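Local coordinates for lipolytic protein G-D-S-L family (Veillonella parvula DSM 2008, PDB 4RW0) that probably hydrolyses ester bonds as a GDSL-type lipase/acylhydrolase of the SGNH hydrolase clan, at residues 27-32 against 177-182; 4-9 against 36-41; 147-152 against 171-176. All blocks are in the same frame, centred on the assembly; numbering follows the deposited sequence.

Interaction 1 (27-32 against 177-182); sequences EICDAS and KALEVF. With NA (sodium ion), chain D.
Cys29 pushes its sulfur between Ala178, Leu179 and Phe182: SG lies 3.9 Å from each of Ala178 CB, Leu179 CG and Phe182 CD2. A chi1 of -67° sets SG anti to the carbonyl carbon of its own residue and facing the opposing helix. It meets the Phe182 ring in the ring plane, at the CD2 and CE2 edge, a sulfur-aromatic contact with SG 5.1 Å from the ring centroid. Leu179 divides its two methyls, CD2 coming up to CB of Cys29 and CD1 lying 3.9 Å from Ser32 CB, one turn further on. Ser32 OG in turn donates to Ile28 O at 2.7 Å, from above the carbonyl plane, which fixes the hydroxyl next to the same methyl. The contact joins helix 25-32 to the last helix, 168-182, on one side of the parallel sheet of the alpha/beta/alpha SGNH hydrolase fold; the segment axes approach to 10.2 Å with 47° between their N-to-C directions. Beyond the sulfur, Phe182 rests edge-to-face against Phe38 and touches Ile143, so this ring is one of the points where the last helix meets the sheet. Helix 25-32 has its own ties to strand 36-40, with Glu27 OE2 bonded to Asn40 ND2 and Asp30 OD1 to Phe38 N. At its C-terminal end Asp30 O binds the sodium ion at 2.4 Å, a site completed within the protein by Ile33 O and Val36 O.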
ATOM      1  N   GLU A  27     -10.813  -1.632   4.633  1.00 19.02           N
ATOM      2  CA  GLU A  27     -11.995  -1.739   5.377  1.00 20.16           C
ATOM      3  C   GLU A  27     -12.379  -3.164   5.746  1.00 18.88           C
ATOM      4  O   GLU A  27     -12.893  -3.410   6.836  1.00 17.83           O
ATOM      5  CB  GLU A  27     -13.097  -1.005   4.609  1.00 21.50           C
ATOM      6  CG  GLU A  27     -13.022   0.522   4.716  1.00 22.96           C
ATOM      7  CD  GLU A  27     -11.923   1.159   3.869  1.00 23.44           C
ATOM      8  OE1 GLU A  27     -11.587   0.613   2.795  1.00 21.95           O
ATOM      9  OE2 GLU A  27     -11.392   2.218   4.278  1.00 24.60           O
ATOM     10  N   ILE A  28     -12.110  -4.092   4.837  1.00 20.42           N
ATOM     11  CA  ILE A  28     -12.224  -5.535   5.116  1.00 21.16           C
ATOM     12  C   ILE A  28     -11.348  -5.889   6.313  1.00 20.31           C
ATOM     13  O   ILE A  28     -11.787  -6.577   7.244  1.00 18.82           O
ATOM     14  CB  ILE A  28     -11.876  -6.387   3.842  1.00 21.15           C
ATOM     15  CG1 ILE A  28     -12.946  -6.140   2.788  1.00 21.40           C
ATOM     16  CG2 ILE A  28     -11.882  -7.837   4.213  1.00 23.19           C
ATOM     17  CD1 ILE A  28     -12.643  -6.757   1.438  1.00 23.03           C
ATOM     18  N   CYS A  29     -10.127  -5.382   6.332  1.00 19.75           N
ATOM     19  CA  CYS A  29      -9.247  -5.680   7.429  1.00 20.35           C
ATOM     20  C   CYS A  29      -9.798  -5.117   8.734  1.00 22.36           C
ATOM     21  O   CYS A  29      -9.813  -5.799   9.766  1.00 22.87           O
ATOM     22  CB  CYS A  29      -7.844  -5.193   7.223  1.00 20.15           C
ATOM     23  SG  CYS A  29      -6.908  -5.978   5.946  1.00 23.63           S
ATOM     24  N   ASP A  30     -10.337  -3.915   8.686  1.00 20.39           N
ATOM     25  CA  ASP A  30     -10.831  -3.313   9.890  1.00 22.17           C
ATOM     26  C   ASP A  30     -12.034  -4.107  10.500  1.00 24.03           C
ATOM     27  O   ASP A  30     -12.191  -4.168  11.765  1.00 20.87           O
ATOM     28  CB  ASP A  30     -11.307  -1.899   9.599  1.00 22.43           C
ATOM     29  CG  ASP A  30     -11.644  -1.126  10.875  1.00 26.73           C
ATOM     30  OD1 ASP A  30     -10.789  -0.681  11.605  1.00 28.00           O
ATOM     31  OD2 ASP A  30     -12.796  -0.958  11.153  1.00 31.07           O
ATOM     32  N   ALA A  31     -12.851  -4.659   9.592  1.00 22.90           N
ATOM     33  CA  ALA A  31     -14.022  -5.441   9.988  1.00 25.73           C
ATOM     34  C   ALA A  31     -13.577  -6.810  10.439  1.00 25.52           C
ATOM     35  O   ALA A  31     -14.327  -7.502  11.152  1.00 28.43           O
ATOM     36  CB  ALA A  31     -15.027  -5.554   8.837  1.00 27.16           C
ATOM     37  N   SER A  32     -12.380  -7.236  10.076  1.00 24.60           N
ATOM     38  CA  SER A  32     -11.936  -8.569  10.472  1.00 24.94           C
ATOM     39  C   SER A  32     -11.176  -8.637  11.760  1.00 30.19           C
ATOM     40  O   SER A  32     -11.009  -9.720  12.282  1.00 28.06           O
ATOM     41  CB  SER A  32     -11.020  -9.182   9.410  1.00 28.34           C
ATOM     42  OG  SER A  32     -11.674  -9.129   8.151  1.00 29.90           O
ATOM     43  N   LYS A 177      -4.225 -11.232   2.204  1.00 19.62           N
ATOM     44  CA  LYS A 177      -2.774 -11.166   2.239  1.00 21.55           C
ATOM     45  C   LYS A 177      -2.295 -10.148   3.287  1.00 23.24           C
ATOM     46  O   LYS A 177      -1.372 -10.432   3.995  1.00 20.46           O
ATOM     47  CB  LYS A 177      -2.264 -10.741   0.894  1.00 22.11           C
ATOM     48  CG  LYS A 177      -0.761 -10.719   0.771  1.00 29.06           C
ATOM     49  CD  LYS A 177      -0.162 -12.116   0.951  1.00 30.56           C
ATOM     50  CE  LYS A 177       1.162 -12.178   0.242  1.00 39.00           C
ATOM     51  NZ  LYS A 177       1.600 -13.596   0.227  1.00 46.28           N
ATOM     52  N   ALA A 178      -2.992  -9.009   3.446  1.00 20.72           N
ATOM     53  CA  ALA A 178      -2.599  -7.987   4.493  1.00 19.33           C
ATOM     54  C   ALA A 178      -2.840  -8.531   5.891  1.00 20.29           C
ATOM     55  O   ALA A 178      -2.062  -8.312   6.820  1.00 19.10           O
ATOM     56  CB  ALA A 178      -3.455  -6.727   4.304  1.00 19.84           C
ATOM     57  N   LEU A 179      -3.913  -9.289   6.054  1.00 20.86           N
ATOM     58  CA  LEU A 179      -4.190  -9.939   7.312  1.00 22.71           C
ATOM     59  C   LEU A 179      -3.149 -10.958   7.795  1.00 24.63           C
ATOM     60  O   LEU A 179      -3.015 -11.178   9.002  1.00 24.34           O
ATOM     61  CB  LEU A 179      -5.587 -10.567   7.321  1.00 24.85           C
ATOM     62  CG  LEU A 179      -6.807  -9.602   7.332  1.00 26.80           C
ATOM     63  CD1 LEU A 179      -8.131 -10.343   7.120  1.00 25.50           C
ATOM     64  CD2 LEU A 179      -6.847  -8.876   8.633  1.00 25.82           C
ATOM     65  N   GLU A 180      -2.352 -11.494   6.900  1.00 26.26           N
ATOM     66  CA  GLU A 180      -1.290 -12.367   7.331  1.00 27.50           C
ATOM     67  C   GLU A 180      -0.275 -11.561   8.149  1.00 31.90           C
ATOM     68  O   GLU A 180       0.323 -12.115   9.045  1.00 28.91           O
ATOM     69  CB  GLU A 180      -0.586 -13.017   6.182  1.00 29.30           C
ATOM     70  CG  GLU A 180      -1.445 -13.982   5.354  1.00 32.50           C
ATOM     71  CD  GLU A 180      -0.676 -14.500   4.089  1.00 40.24           C
ATOM     72  OE1 GLU A 180       0.565 -14.641   4.148  1.00 43.64           O
ATOM     73  OE2 GLU A 180      -1.299 -14.710   3.004  1.00 39.68           O
ATOM     74  N   VAL A 181      -0.142 -10.260   7.886  1.00 28.36           N
ATOM     75  CA  VAL A 181       0.788  -9.379   8.658  1.00 26.15           C
ATOM     76  C   VAL A 181       0.077  -8.752   9.797  1.00 25.45           C
ATOM     77  O   VAL A 181       0.538  -8.842  10.951  1.00 31.03           O
ATOM     78  CB  VAL A 181       1.340  -8.289   7.739  1.00 29.76           C
ATOM     79  CG1 VAL A 181       1.956  -7.106   8.530  1.00 29.23           C
ATOM     80  CG2 VAL A 181       2.327  -8.875   6.775  1.00 29.26           C
ATOM     81  N   PHE A 182      -1.112  -8.166   9.559  1.00 24.43           N
ATOM     82  CA  PHE A 182      -1.793  -7.401  10.603  1.00 23.51           C
ATOM     83  C   PHE A 182      -2.246  -8.227  11.786  1.00 30.44           C
ATOM     84  O   PHE A 182      -2.339  -7.715  12.909  1.00 32.36           O
ATOM     85  CB  PHE A 182      -3.035  -6.623  10.098  1.00 24.37           C
ATOM     86  CG  PHE A 182      -2.749  -5.571   9.057  1.00 23.40           C
ATOM     87  CD1 PHE A 182      -1.614  -4.760   9.124  1.00 27.18           C
ATOM     88  CD2 PHE A 182      -3.659  -5.333   8.061  1.00 23.97           C
ATOM     89  CE1 PHE A 182      -1.399  -3.767   8.169  1.00 27.76           C
ATOM     90  CE2 PHE A 182      -3.433  -4.363   7.084  1.00 25.71           C
ATOM     91  CZ  PHE A 182      -2.294  -3.587   7.150  1.00 23.58           C
TER
HETATM   92 NA    NA D 502     -11.329  -3.251  13.861  1.00 19.91          NA

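Interaction 2 (4-9 against 36-41); sequences MEIICF and VNFTNY. With NA (sodium ion), chain D.
The first two strands of the parallel sheet of the SGNH hydrolase fold pair here, Met4 to Cys8 lying in register beside Val36 to Asn40, with 36-40 being one of the two edge strands. Hydrogen bonds zigzag across the pair: Asn37 N gives to Met4 O, Ile6 N to Asn37 O at a nearly straight 177°, Thr39 N to Ile6 O and Cys8 N to Thr39 O. The run closes with Tyr41 N donating to Cys8 O at 2.7 Å. On the face that carries Ile6, Cys8 and Phe38, Ile6 CD1 packs 3.6 Å from Val36 CG1, while its CG2 lies 3.9 Å from Phe38 CD2 as the two side chains run side by side. Cys8 SG comes to the edge of the same ring, 4.0 Å from Phe38 CD2. Tyr41 bridges two neighbours: Ile7 CG2 meets its CD1 at 3.6 Å, and Phe9 CZ sits over one ring face, toward the rim, the two ring planes being tilted by 35°. Closer to the backbone, Tyr41 CB lies 3.5 Å from Phe9 CD1. Trp58 of helix 48-59 packs edge-to-face with the Tyr41 ring. An alanine at Tyr41 would probably open a gap beside Ile7 CG2 and Phe9 CZ and leave Trp58 without its ring partner. On the outer edge Val36 O binds the sodium ion at 2.3 Å; a carbonyl that in an inner strand would meet a neighbouring N-H is thus probably compensated by a cation.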
HETATM    1  N   MSE A   4      -5.169  -1.125  18.970  1.00 34.92           N
HETATM    2  CA  MSE A   4      -4.039  -0.628  18.265  1.00 29.47           C
HETATM    3  C   MSE A   4      -4.543   0.259  17.158  1.00 26.57           C
HETATM    4  O   MSE A   4      -5.510  -0.079  16.457  1.00 26.58           O
HETATM    5  CB  MSE A   4      -3.258  -1.757  17.683  1.00 30.19           C
HETATM    6  CG  MSE A   4      -2.083  -1.300  16.833  1.00 37.23           C
HETATM    7 SE   MSE A   4      -1.257  -2.920  16.060  1.00 43.49          SE
HETATM    8  CE  MSE A   4      -0.503  -3.603  17.763  1.00 43.77           C
ATOM      9  N   GLU A   5      -3.800   1.324  16.884  1.00 22.49           N
ATOM     10  CA  GLU A   5      -4.001   2.176  15.684  1.00 22.09           C
ATOM     11  C   GLU A   5      -3.111   1.846  14.517  1.00 19.17           C
ATOM     12  O   GLU A   5      -1.885   1.779  14.621  1.00 20.69           O
ATOM     13  CB  GLU A   5      -3.847   3.673  16.110  1.00 22.52           C
ATOM     14  CG  GLU A   5      -3.872   4.708  14.987  1.00 29.13           C
ATOM     15  CD  GLU A   5      -3.916   6.186  15.471  1.00 29.37           C
ATOM     16  OE1 GLU A   5      -2.822   6.845  15.466  1.00 28.81           O
ATOM     17  OE2 GLU A   5      -5.034   6.686  15.836  1.00 28.10           O
ATOM     18  N   ILE A   6      -3.719   1.623  13.365  1.00 18.82           N
ATOM     19  CA  ILE A   6      -3.047   1.536  12.118  1.00 18.92           C
ATOM     20  C   ILE A   6      -3.538   2.620  11.168  1.00 19.68           C
ATOM     21  O   ILE A   6      -4.757   2.708  10.864  1.00 19.43           O
ATOM     22  CB  ILE A   6      -3.207   0.152  11.486  1.00 21.14           C
ATOM     23  CG1 ILE A   6      -2.700  -0.877  12.497  1.00 24.45           C
ATOM     24  CG2 ILE A   6      -2.482   0.100  10.162  1.00 21.68           C
ATOM     25  CD1 ILE A   6      -2.473  -2.270  11.913  1.00 27.99           C
ATOM     26  N   ILE A   7      -2.605   3.472  10.751  1.00 20.62           N
ATOM     27  CA  ILE A   7      -2.846   4.660   9.891  1.00 21.41           C
ATOM     28  C   ILE A   7      -2.375   4.246   8.490  1.00 19.45           C
ATOM     29  O   ILE A   7      -1.238   3.807   8.348  1.00 21.09           O
ATOM     30  CB  ILE A   7      -1.966   5.852  10.359  1.00 22.72           C
ATOM     31  CG1 ILE A   7      -2.292   6.243  11.754  1.00 28.04           C
ATOM     32  CG2 ILE A   7      -2.223   7.061   9.498  1.00 27.16           C
ATOM     33  CD1 ILE A   7      -3.763   6.619  11.964  1.00 29.21           C
ATOM     34  N   CYS A   8      -3.247   4.321   7.474  1.00 17.11           N
ATOM     35  CA  CYS A   8      -2.925   3.918   6.123  1.00 17.41           C
ATOM     36  C   CYS A   8      -2.863   5.070   5.141  1.00 18.54           C
ATOM     37  O   CYS A   8      -3.861   5.811   4.946  1.00 19.74           O
ATOM     38  CB  CYS A   8      -3.934   2.857   5.578  1.00 19.81           C
ATOM     39  SG  CYS A   8      -4.179   1.503   6.791  1.00 23.63           S
ATOM     40  N   PHE A   9      -1.726   5.184   4.454  1.00 18.57           N
ATOM     41  CA  PHE A   9      -1.528   6.171   3.387  1.00 17.46           C
ATOM     42  C   PHE A   9      -1.261   5.495   2.070  1.00 22.07           C
ATOM     43  O   PHE A   9      -0.657   4.382   2.019  1.00 20.98           O
ATOM     44  CB  PHE A   9      -0.274   7.009   3.701  1.00 18.02           C
ATOM     45  CG  PHE A   9      -0.392   7.867   4.936  1.00 17.22           C
ATOM     46  CD1 PHE A   9      -1.020   9.052   4.905  1.00 17.98           C
ATOM     47  CD2 PHE A   9       0.095   7.434   6.144  1.00 17.53           C
ATOM     48  CE1 PHE A   9      -1.154   9.849   6.054  1.00 17.02           C
ATOM     49  CE2 PHE A   9       0.030   8.221   7.267  1.00 19.26           C
ATOM     50  CZ  PHE A   9      -0.621   9.429   7.233  1.00 17.98           C
ATOM     51  N   VAL A  36      -8.028  -3.788  16.467  1.00 30.37           N
ATOM     52  CA  VAL A  36      -7.160  -2.978  15.611  1.00 30.70           C
ATOM     53  C   VAL A  36      -8.108  -2.068  14.806  1.00 28.14           C
ATOM     54  O   VAL A  36      -9.121  -2.575  14.183  1.00 26.06           O
ATOM     55  CB  VAL A  36      -6.280  -3.835  14.732  1.00 31.64           C
ATOM     56  CG1 VAL A  36      -5.431  -2.974  13.832  1.00 32.14           C
ATOM     57  CG2 VAL A  36      -5.409  -4.766  15.571  1.00 33.28           C
ATOM     58  N   ASN A  37      -7.875  -0.731  14.943  1.00 26.43           N
ATOM     59  CA  ASN A  37      -8.645   0.278  14.216  1.00 26.38           C
ATOM     60  C   ASN A  37      -7.835   0.906  13.128  1.00 23.36           C
ATOM     61  O   ASN A  37      -6.717   1.383  13.366  1.00 22.54           O
ATOM     62  CB  ASN A  37      -9.172   1.361  15.169  1.00 30.82           C
ATOM     63  CG  ASN A  37     -10.108   0.780  16.260  1.00 37.59           C
ATOM     64  OD1 ASN A  37      -9.987   1.125  17.432  1.00 47.11           O
ATOM     65  ND2 ASN A  37     -10.987  -0.138  15.883  1.00 36.89           N
ATOM     66  N   PHE A  38      -8.361   0.863  11.915  1.00 22.16           N
ATOM     67  CA  PHE A  38      -7.657   1.331  10.711  1.00 20.71           C
ATOM     68  C   PHE A  38      -8.283   2.697  10.357  1.00 23.76           C
ATOM     69  O   PHE A  38      -9.516   2.836  10.294  1.00 23.28           O
ATOM     70  CB  PHE A  38      -7.815   0.387   9.522  1.00 19.94           C
ATOM     71  CG  PHE A  38      -7.141  -0.964   9.699  1.00 21.09           C
ATOM     72  CD1 PHE A  38      -7.729  -1.928  10.510  1.00 21.22           C
ATOM     73  CD2 PHE A  38      -5.956  -1.244   9.096  1.00 19.79           C
ATOM     74  CE1 PHE A  38      -7.145  -3.167  10.672  1.00 22.88           C
ATOM     75  CE2 PHE A  38      -5.356  -2.467   9.267  1.00 21.47           C
ATOM     76  CZ  PHE A  38      -5.961  -3.439  10.032  1.00 20.20           C
ATOM     77  N   THR A  39      -7.433   3.691  10.090  1.00 22.62           N
ATOM     78  CA  THR A  39      -7.876   4.931   9.496  1.00 19.94           C
ATOM     79  C   THR A  39      -7.262   5.070   8.120  1.00 18.47           C
ATOM     80  O   THR A  39      -6.036   4.989   7.947  1.00 20.80           O
ATOM     81  CB  THR A  39      -7.530   6.133  10.392  1.00 19.80           C
ATOM     82  OG1 THR A  39      -8.023   5.884  11.679  1.00 22.04           O
ATOM     83  CG2 THR A  39      -8.140   7.397   9.828  1.00 20.30           C
ATOM     84  N   ASN A  40      -8.108   5.306   7.115  1.00 18.06           N
ATOM     85  CA  ASN A  40      -7.668   5.405   5.742  1.00 18.57           C
ATOM     86  C   ASN A  40      -7.402   6.842   5.297  1.00 19.68           C
ATOM     87  O   ASN A  40      -8.304   7.588   5.170  1.00 18.76           O
ATOM     88  CB  ASN A  40      -8.700   4.793   4.835  1.00 18.62           C
ATOM     89  CG  ASN A  40      -8.130   4.285   3.526  1.00 19.35           C
ATOM     90  OD1 ASN A  40      -7.197   4.854   2.956  1.00 21.53           O
ATOM     91  ND2 ASN A  40      -8.760   3.180   2.991  1.00 20.53           N
ATOM     92  N   TYR A  41      -6.152   7.174   5.042  1.00 20.37           N
ATOM     93  CA  TYR A  41      -5.729   8.485   4.494  1.00 20.00           C
ATOM     94  C   TYR A  41      -5.423   8.413   3.018  1.00 20.36           C
ATOM     95  O   TYR A  41      -4.856   9.327   2.400  1.00 20.18           O
ATOM     96  CB  TYR A  41      -4.520   9.001   5.292  1.00 19.35           C
ATOM     97  CG  TYR A  41      -4.793   9.466   6.653  1.00 18.84           C
ATOM     98  CD1 TYR A  41      -4.957   8.582   7.689  1.00 19.74           C
ATOM     99  CD2 TYR A  41      -4.860  10.842   6.955  1.00 20.34           C
ATOM    100  CE1 TYR A  41      -5.228   9.021   8.970  1.00 18.76           C
ATOM    101  CE2 TYR A  41      -5.124  11.307   8.261  1.00 18.68           C
ATOM    102  CZ  TYR A  41      -5.289  10.395   9.257  1.00 20.34           C
ATOM    103  OH  TYR A  41      -5.615  10.724  10.528  1.00 18.96           O
TER
HETATM  104 NA    NA D 502     -11.329  -3.251  13.861  1.00 19.91          NA

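Interaction 3 (147-152 against 171-176); sequences TTLFEA and YRLMAY
The helical segments 147-152 and 171-176, of helices 145-154 and 168-182, have 134° between their N-to-C directions, their axes approaching to 9.6 Å. The backbones are nearest at Thr148 and Met174, whose CA atoms are 6.9 Å apart. No hydrogen bond links the segments; apolar groups carry the contact, together with one backbone carbonyl. Thr148 turns CG2, anti to its backbone N, onto the opposing helix, where this methyl lies 3.7 Å from Leu173 O and also touches Leu173 CB. Its OG1 makes a weak hydrogen bond to Asp144 O, just before the helix. Leu149 splits its branches between two neighbours: CD2 reaches Leu173 CB at 4.1 Å, while CD1 lies 4.1 Å from Met174 CG and close to the selenium of this residue, modelled as selenomethionine. The Leu149 and Met174 side chains cross at about a right angle. These are the last two helices of this SGNH hydrolase chain, the first of them following strand 141-143 after a single residue. As in other SGNH hydrolases, the last helix probably follows the segment carrying the catalytic histidine. One turn on from Thr148, Ala152 CB receives Leu173 CD1 at 3.8 Å; with chi2 at 177° that methyl is extended away from CA. Leu173 CB and CD1 therefore serve different partners, the first beside Thr148 and Leu149, the second at Ala152. Behind the contact, Met174 also touches Trp25 of helix 25-32, and Leu149 packs on Phe160. Arg172 NH2 and Tyr176 OH hydrogen-bond a glycerol that probably comes from the crystallisation liquor.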
ATOM      1  N   THR A 147       2.266  -9.931  -5.798  1.00 24.38           N
ATOM      2  CA  THR A 147       2.297 -11.369  -6.073  1.00 28.82           C
ATOM      3  C   THR A 147       0.914 -12.004  -5.952  1.00 29.36           C
ATOM      4  O   THR A 147       0.493 -12.817  -6.780  1.00 27.83           O
ATOM      5  CB  THR A 147       3.299 -12.059  -5.176  1.00 29.11           C
ATOM      6  OG1 THR A 147       4.577 -11.504  -5.435  1.00 28.30           O
ATOM      7  CG2 THR A 147       3.400 -13.578  -5.521  1.00 34.98           C
ATOM      8  N   THR A 148       0.165 -11.566  -4.961  1.00 26.31           N
ATOM      9  CA  THR A 148      -1.193 -12.022  -4.770  1.00 24.94           C
ATOM     10  C   THR A 148      -2.083 -11.862  -5.962  1.00 22.48           C
ATOM     11  O   THR A 148      -2.738 -12.809  -6.387  1.00 24.34           O
ATOM     12  CB  THR A 148      -1.811 -11.288  -3.525  1.00 26.24           C
ATOM     13  OG1 THR A 148      -1.016 -11.542  -2.388  1.00 25.18           O
ATOM     14  CG2 THR A 148      -3.156 -11.781  -3.259  1.00 28.97           C
ATOM     15  N   LEU A 149      -2.140 -10.686  -6.544  1.00 20.77           N
ATOM     16  CA  LEU A 149      -2.960 -10.492  -7.690  1.00 20.66           C
ATOM     17  C   LEU A 149      -2.347 -11.025  -8.996  1.00 23.19           C
ATOM     18  O   LEU A 149      -3.105 -11.411  -9.915  1.00 20.24           O
ATOM     19  CB  LEU A 149      -3.325  -9.031  -7.857  1.00 22.47           C
ATOM     20  CG  LEU A 149      -4.227  -8.509  -6.674  1.00 23.03           C
ATOM     21  CD1 LEU A 149      -4.995  -7.275  -7.083  1.00 24.36           C
ATOM     22  CD2 LEU A 149      -5.278  -9.521  -6.190  1.00 24.69           C
ATOM     23  N   PHE A 150      -1.011 -10.989  -9.104  1.00 23.78           N
ATOM     24  CA  PHE A 150      -0.362 -11.495 -10.320  1.00 26.92           C
ATOM     25  C   PHE A 150      -0.693 -12.978 -10.506  1.00 23.37           C
ATOM     26  O   PHE A 150      -1.108 -13.396 -11.571  1.00 27.00           O
ATOM     27  CB  PHE A 150       1.172 -11.320 -10.238  1.00 28.55           C
ATOM     28  CG  PHE A 150       1.886 -11.888 -11.455  1.00 30.74           C
ATOM     29  CD1 PHE A 150       1.896 -11.207 -12.643  1.00 32.61           C
ATOM     30  CD2 PHE A 150       2.481 -13.156 -11.413  1.00 37.33           C
ATOM     31  CE1 PHE A 150       2.530 -11.755 -13.778  1.00 36.22           C
ATOM     32  CE2 PHE A 150       3.089 -13.725 -12.550  1.00 34.23           C
ATOM     33  CZ  PHE A 150       3.135 -13.008 -13.712  1.00 32.34           C
ATOM     34  N   GLU A 151      -0.535 -13.732  -9.449  1.00 24.07           N
ATOM     35  CA  GLU A 151      -0.825 -15.202  -9.474  1.00 28.70           C
ATOM     36  C   GLU A 151      -2.280 -15.513  -9.714  1.00 30.16           C
ATOM     37  O   GLU A 151      -2.635 -16.398 -10.511  1.00 27.25           O
ATOM     38  CB  GLU A 151      -0.336 -15.854  -8.197  1.00 31.00           C
ATOM     39  CG  GLU A 151       1.185 -15.858  -8.161  1.00 34.10           C
ATOM     40  CD  GLU A 151       1.795 -16.500  -6.931  1.00 38.70           C
ATOM     41  OE1 GLU A 151       1.083 -16.839  -5.957  1.00 46.10           O
ATOM     42  OE2 GLU A 151       3.039 -16.646  -6.931  1.00 40.31           O
ATOM     43  N   ALA A 152      -3.153 -14.732  -9.103  1.00 24.47           N
ATOM     44  CA  ALA A 152      -4.559 -14.963  -9.263  1.00 22.45           C
ATOM     45  C   ALA A 152      -4.973 -14.655 -10.661  1.00 24.48           C
ATOM     46  O   ALA A 152      -5.760 -15.415 -11.328  1.00 26.67           O
ATOM     47  CB  ALA A 152      -5.340 -14.074  -8.281  1.00 25.05           C
ATOM     48  N   TYR A 171      -9.747  -6.931  -4.263  1.00 16.03           N
ATOM     49  CA  TYR A 171      -9.636  -6.321  -2.906  1.00 15.18           C
ATOM     50  C   TYR A 171      -9.782  -7.360  -1.792  1.00 15.95           C
ATOM     51  O   TYR A 171      -9.080  -7.272  -0.765  1.00 15.82           O
ATOM     52  CB  TYR A 171     -10.640  -5.197  -2.759  1.00 16.65           C
ATOM     53  CG  TYR A 171     -10.245  -3.874  -3.431  1.00 17.78           C
ATOM     54  CD1 TYR A 171      -9.036  -3.324  -3.145  1.00 21.27           C
ATOM     55  CD2 TYR A 171     -11.069  -3.206  -4.315  1.00 17.14           C
ATOM     56  CE1 TYR A 171      -8.621  -2.151  -3.759  1.00 23.14           C
ATOM     57  CE2 TYR A 171     -10.706  -1.978  -4.923  1.00 19.28           C
ATOM     58  CZ  TYR A 171      -9.464  -1.461  -4.624  1.00 21.73           C
ATOM     59  OH  TYR A 171      -8.984  -0.258  -5.108  1.00 23.39           O
ATOM     60  N   ARG A 172     -10.637  -8.407  -1.976  1.00 16.21           N
ATOM     61  CA  ARG A 172     -10.715  -9.440  -0.946  1.00 16.67           C
ATOM     62  C   ARG A 172      -9.379 -10.180  -0.817  1.00 18.01           C
ATOM     63  O   ARG A 172      -8.877 -10.370   0.310  1.00 18.77           O
ATOM     64  CB  ARG A 172     -11.841 -10.439  -1.208  1.00 17.48           C
ATOM     65  CG  ARG A 172     -13.219  -9.866  -1.142  1.00 18.91           C
ATOM     66  CD  ARG A 172     -14.264 -10.989  -1.021  1.00 21.32           C
ATOM     67  NE  ARG A 172     -14.291 -11.823  -2.219  1.00 20.74           N
ATOM     68  CZ  ARG A 172     -14.942 -11.572  -3.330  1.00 20.89           C
ATOM     69  NH1 ARG A 172     -15.761 -10.529  -3.451  1.00 19.74           N
ATOM     70  NH2 ARG A 172     -14.879 -12.451  -4.330  1.00 20.90           N
ATOM     71  N   LEU A 173      -8.781 -10.567  -1.956  1.00 18.87           N
ATOM     72  CA  LEU A 173      -7.521 -11.295  -1.924  1.00 18.93           C
ATOM     73  C   LEU A 173      -6.401 -10.452  -1.280  1.00 20.40           C
ATOM     74  O   LEU A 173      -5.584 -10.950  -0.526  1.00 19.17           O
ATOM     75  CB  LEU A 173      -7.111 -11.735  -3.320  1.00 20.83           C
ATOM     76  CG  LEU A 173      -8.047 -12.796  -3.970  1.00 24.33           C
ATOM     77  CD1 LEU A 173      -7.639 -13.155  -5.402  1.00 25.86           C
ATOM     78  CD2 LEU A 173      -8.118 -14.058  -3.143  1.00 24.30           C
HETATM   79  N   MSE A 174      -6.421  -9.150  -1.541  1.00 18.91           N
HETATM   80  CA  MSE A 174      -5.425  -8.237  -0.926  1.00 18.49           C
HETATM   81  C   MSE A 174      -5.643  -8.190   0.538  1.00 17.57           C
HETATM   82  O   MSE A 174      -4.717  -8.265   1.270  1.00 20.09           O
HETATM   83  CB  MSE A 174      -5.540  -6.848  -1.589  1.00 18.33           C
HETATM   84  CG  MSE A 174      -4.996  -6.732  -2.980  1.00 20.17           C
HETATM   85 SE   MSE A 174      -5.278  -4.896  -3.686  1.00 21.73          SE
HETATM   86  CE  MSE A 174      -3.958  -3.869  -2.613  1.00 23.38           C
ATOM     87  N   ALA A 175      -6.892  -8.127   0.985  1.00 18.46           N
ATOM     88  CA  ALA A 175      -7.206  -8.069   2.427  1.00 20.91           C
ATOM     89  C   ALA A 175      -6.675  -9.306   3.144  1.00 21.95           C
ATOM     90  O   ALA A 175      -6.074  -9.196   4.185  1.00 19.61           O
ATOM     91  CB  ALA A 175      -8.738  -7.973   2.639  1.00 19.67           C
ATOM     92  N   TYR A 176      -6.895 -10.469   2.559  1.00 21.52           N
ATOM     93  CA  TYR A 176      -6.356 -11.733   3.135  1.00 20.76           C
ATOM     94  C   TYR A 176      -4.866 -11.702   3.244  1.00 21.38           C
ATOM     95  O   TYR A 176      -4.288 -12.047   4.301  1.00 24.56           O
ATOM     96  CB  TYR A 176      -6.830 -12.986   2.376  1.00 21.39           C
ATOM     97  CG  TYR A 176      -8.289 -13.032   2.096  1.00 21.52           C
ATOM     98  CD1 TYR A 176      -9.202 -12.512   2.971  1.00 25.12           C
ATOM     99  CD2 TYR A 176      -8.773 -13.682   0.987  1.00 25.03           C
ATOM    100  CE1 TYR A 176     -10.567 -12.552   2.721  1.00 22.67           C
ATOM    101  CE2 TYR A 176     -10.125 -13.761   0.735  1.00 23.42           C
ATOM    102  CZ  TYR A 176     -11.003 -13.173   1.593  1.00 26.15           C
ATOM    103  OH  TYR A 176     -12.363 -13.228   1.338  1.00 29.32           O
TER

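Overall arrangement
Interactions 1 and 3 share helix 168-182, with centres about 12 Å apart: its C-terminal part meets helix 25-32 and the preceding turns meet helix 145-154. Interaction 2, centred about 11 Å from interaction 1, lies in the sheet beneath it, and the two touch through hydrogen bonds, aromatic packing and a common sodium ion. Interactions 2 and 3 do not meet, their nearest atoms being about 8 Å apart. Along the chain the segments of interactions 1 and 2 alternate, whereas both segments of interaction 3 fall between 27-32 and 177-182. The final helix thus packs against helix 25-32 and strand 36-40, which come early in the chain, bringing its N- and C-terminal parts together.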